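PDB 3WD6: omega-class glutathione S-transferase from Bombyx mori, which binds glutathione and probably acts as a glutathione transferase and glutathione-dependent dehydroascorbate reductase. Local coordinates for residues A[122-125]-A[126-129]; A[150-153]-A[154-157]; A[180-183]-A[184-188]; A[205-208]-A[209-212]; A[216-219]-A[220-223]. All coordinates share one frame; numbering follows the deposited sequence.

Interaction 1: residues A[122-125]-A[126-129]; sequences IVEA and SAPI
V123 and S126 meet at the break between helix 113-125 and helix 127-138, a short interruption in the all-helical part of the glutathione-transferase fold. The hydrogen bonds define the break. Two donors of S126 converge on one carbonyl oxygen: S126 N lies 3.0 Å from V123 O, above the carbonyl plane, whereas S126 OG lies 2.8 Å from V123 O and within that plane. The hydroxyl reaches it because OG stands between the backbone N and the carbonyl carbon (chi1 74°), which folds it back over the preceding turn. S126 OG is also bonded to Q130 NE2, which links the turn to helix 127-138. A second backbone bond, A127 N to E124 O, is 2.9 Å long and nearly straight at 170°. Both amide bonds run to the third residue back, consistent with a tighter, 3-10-like turn.

Apolar contacts mostly lead outward. V123 packs on Y177 and M181, S126 on I182, and A125 on F157. Within the turn, P128 has no N-H to offer the preceding helix; instead its ring carbon CD rests 3.3 Å from A125 O.

Interaction 2: residues A[150-153]-A[154-157]; sequences AYHK and ALDF
Y151 swings its ring away from its own backbone N (chi1 157°), and L155, one turn further on, sets CG anti to its carbonyl carbon (chi1 -55°); the two settings bring the leucine methyl CD1 over one face of the tyrosine ring. The geometry is that of a CH-pi contact: L155 CD1 is 3.8 Å from the centroid of the Y151 ring, 26° off its normal. It is displaced toward the hydroxyl end, with L155 CD1 3.4 Å from Y151 CZ. Beneath this pair the backbone is regular alpha helix, as the 2.9 Å bond from L155 N to Y151 O attests. The ring's far end is fixed by a bond from Y151 OH to V198 O. With an alanine here, L155 would probably lose the surface its methyl rests on, and V198 O would be left without its hydroxyl partner.

On another side of the helix, D156 CG comes within 3.0 Å of H152 O. Y205 OH bonds D156 OD1 and is only weakly bonded to H152 O. Helix 145-165 lies against helix 127-138, where I129 meets Y151, A154 and L155, and against helix 177-189, where L189 meets Y151 and F186 meets L155.

Interaction 3: residues A[180-183]-A[184-188]; sequences YMIW and PWFER
W183 and E187 stand one turn apart on helix 177-189, a buried helix of the glutathione-transferase C-terminal domain that is kinked at P184. The kink is seen in the bonding: the proline has no N-H, its CD lies 3.4 Å from Y180 O, and W185 N turns to I182 O at 3.1 Å, three residues back. Regular spacing resumes with E187 N, 2.9 Å from W183 O.

The tight part lies on the W183 side. Its indole N-H bonds the carboxylate, W183 NE1 to E187 OE2 at 3.0 Å, using the oxygen's anti lone pair with the indole and carboxylate planes 50° apart. A chi1 of 169° carries the W183 indole forward along the helix to this meeting. E187 OE2 also accepts from Q42 NE2, and E187 OE1 from I226 N, so both buried carboxylate oxygens have donors. I182 and F186 run side by side, with I182 CD1 3.6 Å from F186 CE2.

No side is open to solvent, but the contact is looser at the start, where the side chains of Y180 and M181 stay well clear of residues 184-188. The Y180 hydroxyl turns instead to D218. W185 turns toward the active site, its side chain about 7 Å from bound glutathione, while the edge of its ring faces M181 O and I182 O. At the kink, P184 O is gripped by two donors of R188 on opposite faces of its plane: R188 NH1 at 3.0 Å and R188 N at 3.1 Å.

Interaction 4: residues A[205-208]-A[209-212]; sequences YSLL and LEYI
Y205 O accepts from L209 N at 2.8 Å, and the following carbonyls of S206, L207 and L208 accept from E210, Y211 and I212 in turn, four successive alpha-helical bonds that wind the start of helix 206-216. The first is straight, 167° at the hydrogen, and its donor lies nearly along the C=O axis.

Y205 occupies the N-cap position, but its ring leads away from the turn, its hydroxyl end going to D156 on helix 145-165. L209 folds back on the Y205 carbonyl, with L209 CG 3.3 Å from Y205 O, and the two side chains touch only distantly.

L208 is the main apolar element. Its first torsion, chi1 -162°, turns the branch beside the carbonyl carbon and sends the methyl L208 CD1 forward to within 3.8 Å of Y211 CD2, where leucine and tyrosine cross at a slant. Y211 continues inward and ends in a hydrogen bond between its hydroxyl and D179 OD1. One turn on from L208, I212 lays CG1 3.4 Å from L208 O, flanking the carbonyl that its own backbone N binds. The more exposed side is marked by L207 and E210: the extended glutamate brings OE2 3.8 Å from L207 CD1, a marginal contact between unlike groups.

The pattern is that of an amphipathic helix start, with Y205, L208, Y211 and I212 on the buried side. In the helical C-terminal domain of this glutathione transferase, that side meets helices 145-165 and 177-189.

Interaction 5: residues A[216-219]-A[220-223]; sequences LKDS and AVSQ. With EDO (1,2-ethanediol), chain H.
An aspartate N-cap starts the short helix 219-222: D218 OD2 accepts from A220 N at 3.1 Å. The amide comes from above the carboxylate plane, 60° out of it. With chi1 at -178° the D218 carboxylate reaches the helix start, and its main-chain carbonyl serves the same end, D218 O receiving S222 N at 2.8 Å and V221 N more weakly. The carboxylate has a second partner, since Y180 OH on helix 177-189 also bonds D218 OD2. Through this shared oxygen the cap ties the short helix, which follows helix 206-216 in the C-terminal domain, to the core of the fold. An alanine in its place is likely to leave A220 N without its side-chain cap and the buried hydroxyl of Y180 without its charged partner.

At the other end, Q223 folds its side chain back over the turn. Q223 NE2 lies 2.8 Å from S219 O, with the acceptor in the amide plane but the donor above the carbonyl plane, and Q223 N adds a weak bond to the same oxygen. The other side of the amide, Q223 OE1, accepts from O2 of a 1,2-ethanediol molecule at 2.6 Å; that molecule, probably from the crystallisation liquor, also bonds L48 O. Just before the cap, a water joins K217 O, 2.7 Å away, to S222 OG.

Each contact closes a single turn of backbone; in chain order they form a series, and none nests within or crosses another. Interaction 1 joins helices 113-125 and 127-138, and I129 then meets L155 of interaction 2 on helix 145-165. Residues 180-188 take a central place: I129 packs on W185, L155 on F186, and F186 also on L208 and I212 of interaction 4. Interactions 2 and 4 are also joined through D156 and Y205. Interaction 5, a little further along from interaction 4, returns to helix 177-189 where V221 and L216 pack on W183. Together they bind the C-terminal helices into one bundle.

Interaction 1: residues A[122-125]-A[126-129]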
loop_
_atom_site.group_PDB
_atom_site.type_symbol
_atom_site.label_atom_id
_atom_site.label_comp_id
_atom_site.label_asym_id
_atom_site.label_seq_id
_atom_site.Cartn_x
_atom_site.Cartn_y
_atom_site.Cartn_z
ATOM N N ILE A 122 -7.132 2.045 13.683
ATOM C CA ILE A 122 -5.726 1.743 13.489
ATOM C C ILE A 122 -5.213 2.227 12.125
ATOM O O ILE A 122 -4.197 2.915 12.056
ATOM C CB ILE A 122 -5.467 0.257 13.682
ATOM C CG1 ILE A 122 -5.569 -0.063 15.180
ATOM C CG2 ILE A 122 -4.084 -0.119 13.119
ATOM C CD1 ILE A 122 -5.792 -1.540 15.487
ATOM N N VAL A 123 -5.917 1.887 11.045
ATOM C CA VAL A 123 -5.509 2.348 9.721
ATOM C C VAL A 123 -5.374 3.871 9.658
ATOM O O VAL A 123 -4.392 4.375 9.107
ATOM C CB VAL A 123 -6.496 1.919 8.628
ATOM C CG1 VAL A 123 -6.126 2.599 7.309
ATOM C CG2 VAL A 123 -6.512 0.415 8.494
ATOM N N GLU A 124 -6.363 4.594 10.201
ATOM C CA GLU A 124 -6.329 6.066 10.246
ATOM C C GLU A 124 -5.117 6.517 11.010
ATOM O O GLU A 124 -4.467 7.483 10.621
ATOM C CB GLU A 124 -7.558 6.665 10.953
ATOM C CG GLU A 124 -8.514 7.470 10.077
ATOM C CD GLU A 124 -7.832 8.543 9.206
ATOM O OE1 GLU A 124 -7.260 9.517 9.770
ATOM O OE2 GLU A 124 -7.908 8.417 7.948
ATOM N N ALA A 125 -4.823 5.825 12.106
ATOM C CA ALA A 125 -3.622 6.126 12.880
ATOM C C ALA A 125 -2.333 6.187 12.014
ATOM O O ALA A 125 -1.345 6.810 12.424
ATOM C CB ALA A 125 -3.464 5.149 14.068
ATOM N N SER A 126 -2.320 5.585 10.824
ATOM C CA SER A 126 -1.090 5.680 10.023
ATOM C C SER A 126 -0.972 6.924 9.109
ATOM O O SER A 126 0.042 7.092 8.407
ATOM C CB SER A 126 -0.845 4.410 9.215
ATOM O OG SER A 126 -1.742 4.330 8.114
ATOM N N ALA A 127 -1.975 7.797 9.126
ATOM C CA ALA A 127 -1.925 9.010 8.292
ATOM C C ALA A 127 -0.640 9.852 8.474
ATOM O O ALA A 127 -0.037 10.285 7.484
ATOM C CB ALA A 127 -3.172 9.877 8.498
ATOM N N PRO A 128 -0.218 10.087 9.738
ATOM C CA PRO A 128 1.015 10.857 9.986
ATOM C C PRO A 128 2.238 10.204 9.345
ATOM O O PRO A 128 3.187 10.898 8.939
ATOM C CB PRO A 128 1.149 10.831 11.512
ATOM C CG PRO A 128 -0.251 10.675 11.995
ATOM C CD PRO A 128 -0.923 9.765 10.992
ATOM N N ILE A 129 2.219 8.876 9.260
ATOM C CA ILE A 129 3.293 8.147 8.591
ATOM C C ILE A 129 3.219 8.377 7.083
ATOM O O ILE A 129 4.224 8.671 6.432
ATOM C CB ILE A 129 3.203 6.641 8.888
ATOM C CG1 ILE A 129 3.380 6.407 10.388
ATOM C CG2 ILE A 129 4.237 5.853 8.043
ATOM C CD1 ILE A 129 3.022 5.020 10.828
#

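Interaction 2: residues A[150-153]-A[154-157]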
loop_
_atom_site.group_PDB
_atom_site.type_symbol
_atom_site.label_atom_id
_atom_site.label_comp_id
_atom_site.label_asym_id
_atom_site.label_seq_id
_atom_site.Cartn_x
_atom_site.Cartn_y
_atom_site.Cartn_z
ATOM N N ALA A 150 4.636 13.732 15.211
ATOM C CA ALA A 150 3.342 13.127 14.918
ATOM C C ALA A 150 3.527 11.680 14.446
ATOM O O ALA A 150 2.812 10.761 14.867
ATOM C CB ALA A 150 2.606 13.944 13.866
ATOM N N TYR A 151 4.495 11.503 13.559
ATOM C CA TYR A 151 4.886 10.204 13.059
ATOM C C TYR A 151 5.211 9.235 14.210
ATOM O O TYR A 151 4.745 8.089 14.222
ATOM C CB TYR A 151 6.067 10.399 12.100
ATOM C CG TYR A 151 6.984 9.213 11.878
ATOM C CD1 TYR A 151 6.622 8.165 11.035
ATOM C CD2 TYR A 151 8.246 9.176 12.467
ATOM C CE1 TYR A 151 7.482 7.093 10.820
ATOM C CE2 TYR A 151 9.115 8.112 12.253
ATOM C CZ TYR A 151 8.729 7.074 11.433
ATOM O OH TYR A 151 9.596 6.022 11.218
ATOM N N HIS A 152 5.984 9.700 15.185
ATOM C CA HIS A 152 6.311 8.876 16.347
ATOM C C HIS A 152 5.104 8.558 17.199
ATOM O O HIS A 152 5.027 7.471 17.779
ATOM C CB HIS A 152 7.402 9.518 17.205
ATOM C CG HIS A 152 8.772 9.357 16.635
ATOM N ND1 HIS A 152 9.417 10.368 15.953
ATOM C CD2 HIS A 152 9.608 8.293 16.615
ATOM C CE1 HIS A 152 10.602 9.939 15.552
ATOM N NE2 HIS A 152 10.742 8.684 15.943
ATOM N N LYS A 153 4.184 9.507 17.303
ATOM C CA LYS A 153 2.930 9.267 18.005
ATOM C C LYS A 153 2.212 8.155 17.276
ATOM O O LYS A 153 1.576 7.289 17.891
ATOM C CB LYS A 153 2.035 10.513 17.977
ATOM C CG LYS A 153 2.180 11.446 19.176
ATOM C CD LYS A 153 0.982 12.424 19.262
ATOM C CE LYS A 153 -0.285 11.710 19.778
ATOM N NZ LYS A 153 -1.562 12.469 19.583
ATOM N N ALA A 154 2.310 8.207 15.950
ATOM C CA ALA A 154 1.664 7.238 15.089
ATOM C C ALA A 154 2.213 5.845 15.394
ATOM O O ALA A 154 1.449 4.904 15.659
ATOM C CB ALA A 154 1.878 7.612 13.624
ATOM N N LEU A 155 3.537 5.717 15.370
ATOM C CA LEU A 155 4.168 4.437 15.652
ATOM C C LEU A 155 3.820 3.956 17.068
ATOM O O LEU A 155 3.451 2.789 17.252
ATOM C CB LEU A 155 5.679 4.536 15.477
ATOM C CG LEU A 155 6.125 5.065 14.107
ATOM C CD1 LEU A 155 7.627 5.286 14.097
ATOM C CD2 LEU A 155 5.697 4.123 12.982
ATOM N N ASP A 156 3.922 4.854 18.054
ATOM C CA ASP A 156 3.616 4.504 19.435
ATOM C C ASP A 156 2.235 3.871 19.534
ATOM O O ASP A 156 2.056 2.820 20.167
ATOM C CB ASP A 156 3.675 5.735 20.357
ATOM C CG ASP A 156 5.084 6.287 20.522
ATOM O OD1 ASP A 156 6.062 5.546 20.264
ATOM O OD2 ASP A 156 5.213 7.474 20.922
ATOM N N PHE A 157 1.258 4.529 18.916
ATOM C CA PHE A 157 -0.134 4.106 19.021
ATOM C C PHE A 157 -0.284 2.716 18.427
ATOM O O PHE A 157 -0.893 1.829 19.041
ATOM C CB PHE A 157 -1.050 5.095 18.300
ATOM C CG PHE A 157 -2.507 4.732 18.358
ATOM C CD1 PHE A 157 -3.294 5.152 19.421
ATOM C CD2 PHE A 157 -3.100 3.987 17.341
ATOM C CE1 PHE A 157 -4.646 4.838 19.486
ATOM C CE2 PHE A 157 -4.461 3.662 17.401
ATOM C CZ PHE A 157 -5.239 4.098 18.479
#

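Interaction 3: residues A[180-183]-A[184-188]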
loop_
_atom_site.group_PDB
_atom_site.type_symbol
_atom_site.label_atom_id
_atom_site.label_comp_id
_atom_site.label_asym_id
_atom_site.label_seq_id
_atom_site.Cartn_x
_atom_site.Cartn_y
_atom_site.Cartn_z
ATOM N N TYR A 180 -2.692 -5.217 6.629
ATOM C CA TYR A 180 -2.451 -5.007 5.205
ATOM C C TYR A 180 -2.615 -3.555 4.794
ATOM O O TYR A 180 -1.902 -3.084 3.897
ATOM C CB TYR A 180 -3.360 -5.883 4.345
ATOM C CG TYR A 180 -2.953 -7.343 4.334
ATOM C CD1 TYR A 180 -1.605 -7.714 4.195
ATOM C CD2 TYR A 180 -3.905 -8.354 4.493
ATOM C CE1 TYR A 180 -1.221 -9.057 4.194
ATOM C CE2 TYR A 180 -3.532 -9.697 4.499
ATOM C CZ TYR A 180 -2.187 -10.045 4.343
ATOM O OH TYR A 180 -1.819 -11.374 4.321
ATOM N N MET A 181 -3.551 -2.846 5.428
ATOM C CA MET A 181 -3.898 -1.496 4.957
ATOM C C MET A 181 -2.863 -0.448 5.404
ATOM O O MET A 181 -2.791 0.653 4.835
ATOM C CB MET A 181 -5.324 -1.090 5.366
ATOM C CG MET A 181 -6.424 -1.923 4.716
ATOM S SD MET A 181 -6.361 -1.916 2.907
ATOM C CE MET A 181 -5.465 -3.443 2.575
ATOM N N ILE A 182 -2.048 -0.798 6.396
ATOM C CA ILE A 182 -0.977 0.101 6.791
ATOM C C ILE A 182 0.369 -0.399 6.267
ATOM O O ILE A 182 1.348 0.360 6.191
ATOM C CB ILE A 182 -0.932 0.324 8.335
ATOM C CG1 ILE A 182 -0.389 -0.902 9.074
ATOM C CG2 ILE A 182 -2.323 0.695 8.866
ATOM C CD1 ILE A 182 -0.502 -0.789 10.619
ATOM N N TRP A 183 0.419 -1.676 5.885
ATOM C CA TRP A 183 1.692 -2.292 5.515
ATOM C C TRP A 183 2.562 -1.491 4.511
ATOM O O TRP A 183 3.782 -1.412 4.665
ATOM C CB TRP A 183 1.495 -3.728 4.987
ATOM C CG TRP A 183 2.778 -4.194 4.389
ATOM C CD1 TRP A 183 3.065 -4.368 3.060
ATOM C CD2 TRP A 183 3.988 -4.450 5.099
ATOM N NE1 TRP A 183 4.382 -4.757 2.904
ATOM C CE2 TRP A 183 4.971 -4.805 4.142
ATOM C CE3 TRP A 183 4.334 -4.437 6.454
ATOM C CZ2 TRP A 183 6.284 -5.137 4.502
ATOM C CZ3 TRP A 183 5.640 -4.768 6.812
ATOM C CH2 TRP A 183 6.601 -5.109 5.835
ATOM N N PRO A 184 1.946 -0.916 3.466
ATOM C CA PRO A 184 2.808 -0.304 2.439
ATOM C C PRO A 184 3.765 0.753 3.003
ATOM O O PRO A 184 4.884 0.965 2.482
ATOM C CB PRO A 184 1.799 0.365 1.490
ATOM C CG PRO A 184 0.538 -0.463 1.653
ATOM C CD PRO A 184 0.509 -0.835 3.120
ATOM N N TRP A 185 3.324 1.444 4.049
ATOM C CA TRP A 185 4.178 2.487 4.600
ATOM C C TRP A 185 5.299 1.887 5.415
ATOM O O TRP A 185 6.425 2.378 5.360
ATOM C CB TRP A 185 3.376 3.568 5.314
ATOM C CG TRP A 185 2.641 4.314 4.267
ATOM C CD1 TRP A 185 3.108 5.379 3.535
ATOM C CD2 TRP A 185 1.345 3.992 3.725
ATOM N NE1 TRP A 185 2.164 5.760 2.608
ATOM C CE2 TRP A 185 1.076 4.933 2.701
ATOM C CE3 TRP A 185 0.382 3.019 4.022
ATOM C CZ2 TRP A 185 -0.114 4.925 1.969
ATOM C CZ3 TRP A 185 -0.806 3.014 3.298
ATOM C CH2 TRP A 185 -1.043 3.964 2.281
ATOM N N PHE A 186 5.016 0.795 6.121
ATOM C CA PHE A 186 6.097 0.058 6.756
ATOM C C PHE A 186 7.106 -0.495 5.733
ATOM O O PHE A 186 8.325 -0.513 6.008
ATOM C CB PHE A 186 5.552 -1.040 7.664
ATOM C CG PHE A 186 4.875 -0.505 8.896
ATOM C CD1 PHE A 186 5.396 0.615 9.566
ATOM C CD2 PHE A 186 3.709 -1.095 9.375
ATOM C CE1 PHE A 186 4.763 1.130 10.707
ATOM C CE2 PHE A 186 3.077 -0.599 10.521
ATOM C CZ PHE A 186 3.605 0.517 11.185
ATOM N N GLU A 187 6.620 -0.948 4.571
ATOM C CA GLU A 187 7.521 -1.465 3.554
ATOM C C GLU A 187 8.487 -0.356 3.163
ATOM O O GLU A 187 9.688 -0.594 2.968
ATOM C CB GLU A 187 6.762 -1.981 2.311
ATOM C CG GLU A 187 7.694 -2.645 1.277
ATOM C CD GLU A 187 6.976 -3.427 0.166
ATOM O OE1 GLU A 187 7.455 -3.407 -0.997
ATOM O OE2 GLU A 187 5.945 -4.089 0.444
ATOM N N ARG A 188 7.954 0.860 3.073
ATOM C CA ARG A 188 8.727 2.029 2.647
ATOM C C ARG A 188 9.638 2.553 3.761
ATOM O O ARG A 188 10.750 3.014 3.493
ATOM C CB ARG A 188 7.790 3.129 2.113
ATOM C CG ARG A 188 7.394 2.938 0.633
ATOM C CD ARG A 188 5.912 3.182 0.366
ATOM N NE ARG A 188 5.544 2.862 -1.021
ATOM C CZ ARG A 188 5.060 1.684 -1.418
ATOM N NH1 ARG A 188 4.872 0.710 -0.541
ATOM N NH2 ARG A 188 4.753 1.482 -2.689
#

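Interaction 4: residues A[205-208]-A[209-212]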
loop_
_atom_site.group_PDB
_atom_site.type_symbol
_atom_site.label_atom_id
_atom_site.label_comp_id
_atom_site.label_asym_id
_atom_site.label_seq_id
_atom_site.Cartn_x
_atom_site.Cartn_y
_atom_site.Cartn_z
ATOM N N TYR A 205 11.217 0.592 19.820
ATOM C CA TYR A 205 10.355 0.027 18.802
ATOM C C TYR A 205 10.638 -1.436 18.486
ATOM O O TYR A 205 10.313 -1.923 17.394
ATOM C CB TYR A 205 10.365 0.915 17.546
ATOM C CG TYR A 205 9.743 2.272 17.813
ATOM C CD1 TYR A 205 8.365 2.408 17.961
ATOM C CD2 TYR A 205 10.530 3.411 17.947
ATOM C CE1 TYR A 205 7.785 3.648 18.206
ATOM C CE2 TYR A 205 9.958 4.656 18.200
ATOM C CZ TYR A 205 8.586 4.768 18.327
ATOM O OH TYR A 205 8.008 5.996 18.577
ATOM N N SER A 206 11.201 -2.152 19.450
ATOM C CA SER A 206 11.568 -3.535 19.195
ATOM C C SER A 206 10.354 -4.398 18.820
ATOM O O SER A 206 10.459 -5.300 17.998
ATOM C CB SER A 206 12.331 -4.143 20.379
ATOM O OG SER A 206 11.440 -4.668 21.343
ATOM N N LEU A 207 9.202 -4.127 19.415
ATOM C CA LEU A 207 8.033 -4.931 19.099
ATOM C C LEU A 207 7.579 -4.640 17.668
ATOM O O LEU A 207 7.230 -5.557 16.916
ATOM C CB LEU A 207 6.894 -4.656 20.079
ATOM C CG LEU A 207 5.656 -5.516 19.787
ATOM C CD1 LEU A 207 5.974 -6.997 20.000
ATOM C CD2 LEU A 207 4.463 -5.078 20.634
ATOM N N LEU A 208 7.585 -3.360 17.300
ATOM C CA LEU A 208 7.193 -2.952 15.950
ATOM C C LEU A 208 8.195 -3.469 14.892
ATOM O O LEU A 208 7.810 -3.947 13.811
ATOM C CB LEU A 208 7.061 -1.433 15.888
ATOM C CG LEU A 208 6.270 -0.839 14.727
ATOM C CD1 LEU A 208 4.945 -1.563 14.566
ATOM C CD2 LEU A 208 6.034 0.659 14.968
ATOM N N LEU A 209 9.480 -3.385 15.212
ATOM C CA LEU A 209 10.501 -3.894 14.311
ATOM C C LEU A 209 10.370 -5.403 14.117
ATOM O O LEU A 209 10.588 -5.914 13.017
ATOM C CB LEU A 209 11.885 -3.514 14.817
ATOM C CG LEU A 209 12.171 -2.019 14.635
ATOM C CD1 LEU A 209 13.309 -1.535 15.537
ATOM C CD2 LEU A 209 12.484 -1.744 13.171
ATOM N N GLU A 210 9.994 -6.112 15.178
ATOM C CA GLU A 210 9.745 -7.551 15.090
ATOM C C GLU A 210 8.532 -7.864 14.194
ATOM O O GLU A 210 8.570 -8.759 13.339
ATOM C CB GLU A 210 9.526 -8.119 16.490
ATOM C CG GLU A 210 9.291 -9.627 16.554
ATOM C CD GLU A 210 8.895 -10.067 17.970
ATOM O OE1 GLU A 210 8.579 -11.278 18.161
ATOM O OE2 GLU A 210 8.897 -9.197 18.895
ATOM N N TYR A 211 7.459 -7.103 14.400
ATOM C CA TYR A 211 6.241 -7.225 13.609
ATOM C C TYR A 211 6.543 -6.980 12.124
ATOM O O TYR A 211 6.063 -7.700 11.262
ATOM C CB TYR A 211 5.199 -6.244 14.161
ATOM C CG TYR A 211 4.036 -5.900 13.260
ATOM C CD1 TYR A 211 2.940 -6.759 13.140
ATOM C CD2 TYR A 211 4.007 -4.689 12.569
ATOM C CE1 TYR A 211 1.852 -6.432 12.333
ATOM C CE2 TYR A 211 2.918 -4.355 11.749
ATOM C CZ TYR A 211 1.849 -5.228 11.643
ATOM O OH TYR A 211 0.784 -4.897 10.841
ATOM N N ILE A 212 7.367 -5.983 11.825
ATOM C CA ILE A 212 7.721 -5.728 10.441
ATOM C C ILE A 212 8.435 -6.936 9.824
ATOM O O ILE A 212 8.080 -7.359 8.707
ATOM C CB ILE A 212 8.497 -4.410 10.270
ATOM C CG1 ILE A 212 7.530 -3.245 10.507
ATOM C CG2 ILE A 212 9.124 -4.305 8.868
ATOM C CD1 ILE A 212 8.207 -1.934 10.858
#

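Interaction 5: residues A[216-219]-A[220-223]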
loop_
_atom_site.group_PDB
_atom_site.type_symbol
_atom_site.label_atom_id
_atom_site.label_comp_id
_atom_site.label_asym_id
_atom_site.label_seq_id
_atom_site.Cartn_x
_atom_site.Cartn_y
_atom_site.Cartn_z
ATOM N N LEU A 216 7.042 -9.237 6.453
ATOM C CA LEU A 216 7.859 -9.533 5.279
ATOM C C LEU A 216 7.739 -10.990 4.873
ATOM O O LEU A 216 7.931 -11.333 3.710
ATOM C CB LEU A 216 9.326 -9.226 5.571
ATOM C CG LEU A 216 9.624 -7.731 5.654
ATOM C CD1 LEU A 216 11.041 -7.491 6.170
ATOM C CD2 LEU A 216 9.408 -7.065 4.287
ATOM N N LYS A 217 7.418 -11.851 5.833
ATOM C CA LYS A 217 7.334 -13.281 5.543
ATOM C C LYS A 217 5.920 -13.731 5.172
ATOM O O LYS A 217 5.721 -14.885 4.796
ATOM C CB LYS A 217 7.856 -14.112 6.722
ATOM C CG LYS A 217 9.364 -14.172 6.836
ATOM C CD LYS A 217 9.715 -14.799 8.187
ATOM C CE LYS A 217 11.101 -14.366 8.689
ATOM N NZ LYS A 217 12.117 -15.248 8.094
ATOM N N ASP A 218 4.939 -12.843 5.299
ATOM C CA ASP A 218 3.587 -13.197 4.862
ATOM C C ASP A 218 3.532 -13.267 3.328
ATOM O O ASP A 218 3.993 -12.336 2.632
ATOM C CB ASP A 218 2.544 -12.198 5.380
ATOM C CG ASP A 218 1.138 -12.588 4.972
ATOM O OD1 ASP A 218 0.578 -13.546 5.570
ATOM O OD2 ASP A 218 0.609 -11.973 4.015
ATOM N N SER A 219 2.982 -14.348 2.776
ATOM C CA SER A 219 3.083 -14.532 1.312
ATOM C C SER A 219 2.379 -13.453 0.489
ATOM O O SER A 219 2.733 -13.253 -0.683
ATOM C CB SER A 219 2.624 -15.919 0.868
ATOM O OG SER A 219 1.302 -16.182 1.292
ATOM N N ALA A 220 1.385 -12.779 1.074
ATOM C CA ALA A 220 0.715 -11.683 0.358
ATOM C C ALA A 220 1.690 -10.524 0.209
ATOM O O ALA A 220 1.681 -9.819 -0.816
ATOM C CB ALA A 220 -0.549 -11.212 1.083
ATOM N N VAL A 221 2.514 -10.326 1.243
ATOM C CA VAL A 221 3.537 -9.299 1.210
ATOM C C VAL A 221 4.729 -9.705 0.339
ATOM O O VAL A 221 5.134 -8.955 -0.564
ATOM C CB VAL A 221 4.038 -8.947 2.631
ATOM C CG1 VAL A 221 5.208 -7.998 2.548
ATOM C CG2 VAL A 221 2.895 -8.330 3.471
ATOM N N SER A 222 5.268 -10.901 0.573
ATOM C CA SER A 222 6.571 -11.242 -0.004
ATOM C C SER A 222 6.563 -11.319 -1.529
ATOM O O SER A 222 7.535 -10.967 -2.176
ATOM C CB SER A 222 7.117 -12.541 0.591
ATOM O OG SER A 222 6.252 -13.634 0.325
ATOM N N GLN A 223 5.459 -11.757 -2.104
ATOM C CA GLN A 223 5.441 -11.972 -3.543
ATOM C C GLN A 223 5.384 -10.636 -4.287
ATOM O O GLN A 223 5.652 -10.585 -5.490
ATOM C CB GLN A 223 4.231 -12.828 -3.915
ATOM C CG GLN A 223 2.937 -12.111 -3.624
ATOM C CD GLN A 223 1.714 -12.940 -3.960
ATOM O OE1 GLN A 223 1.204 -12.879 -5.091
ATOM N NE2 GLN A 223 1.219 -13.716 -2.973
HETATM C C1 EDO H . -3.067 -14.443 -5.656
HETATM O O1 EDO H . -4.342 -13.758 -5.606
HETATM C C2 EDO H . -2.185 -13.876 -6.779
HETATM O O2 EDO H . -0.789 -13.917 -6.426
HETATM O O HOH W 1 6.301 -15.505 2.184
#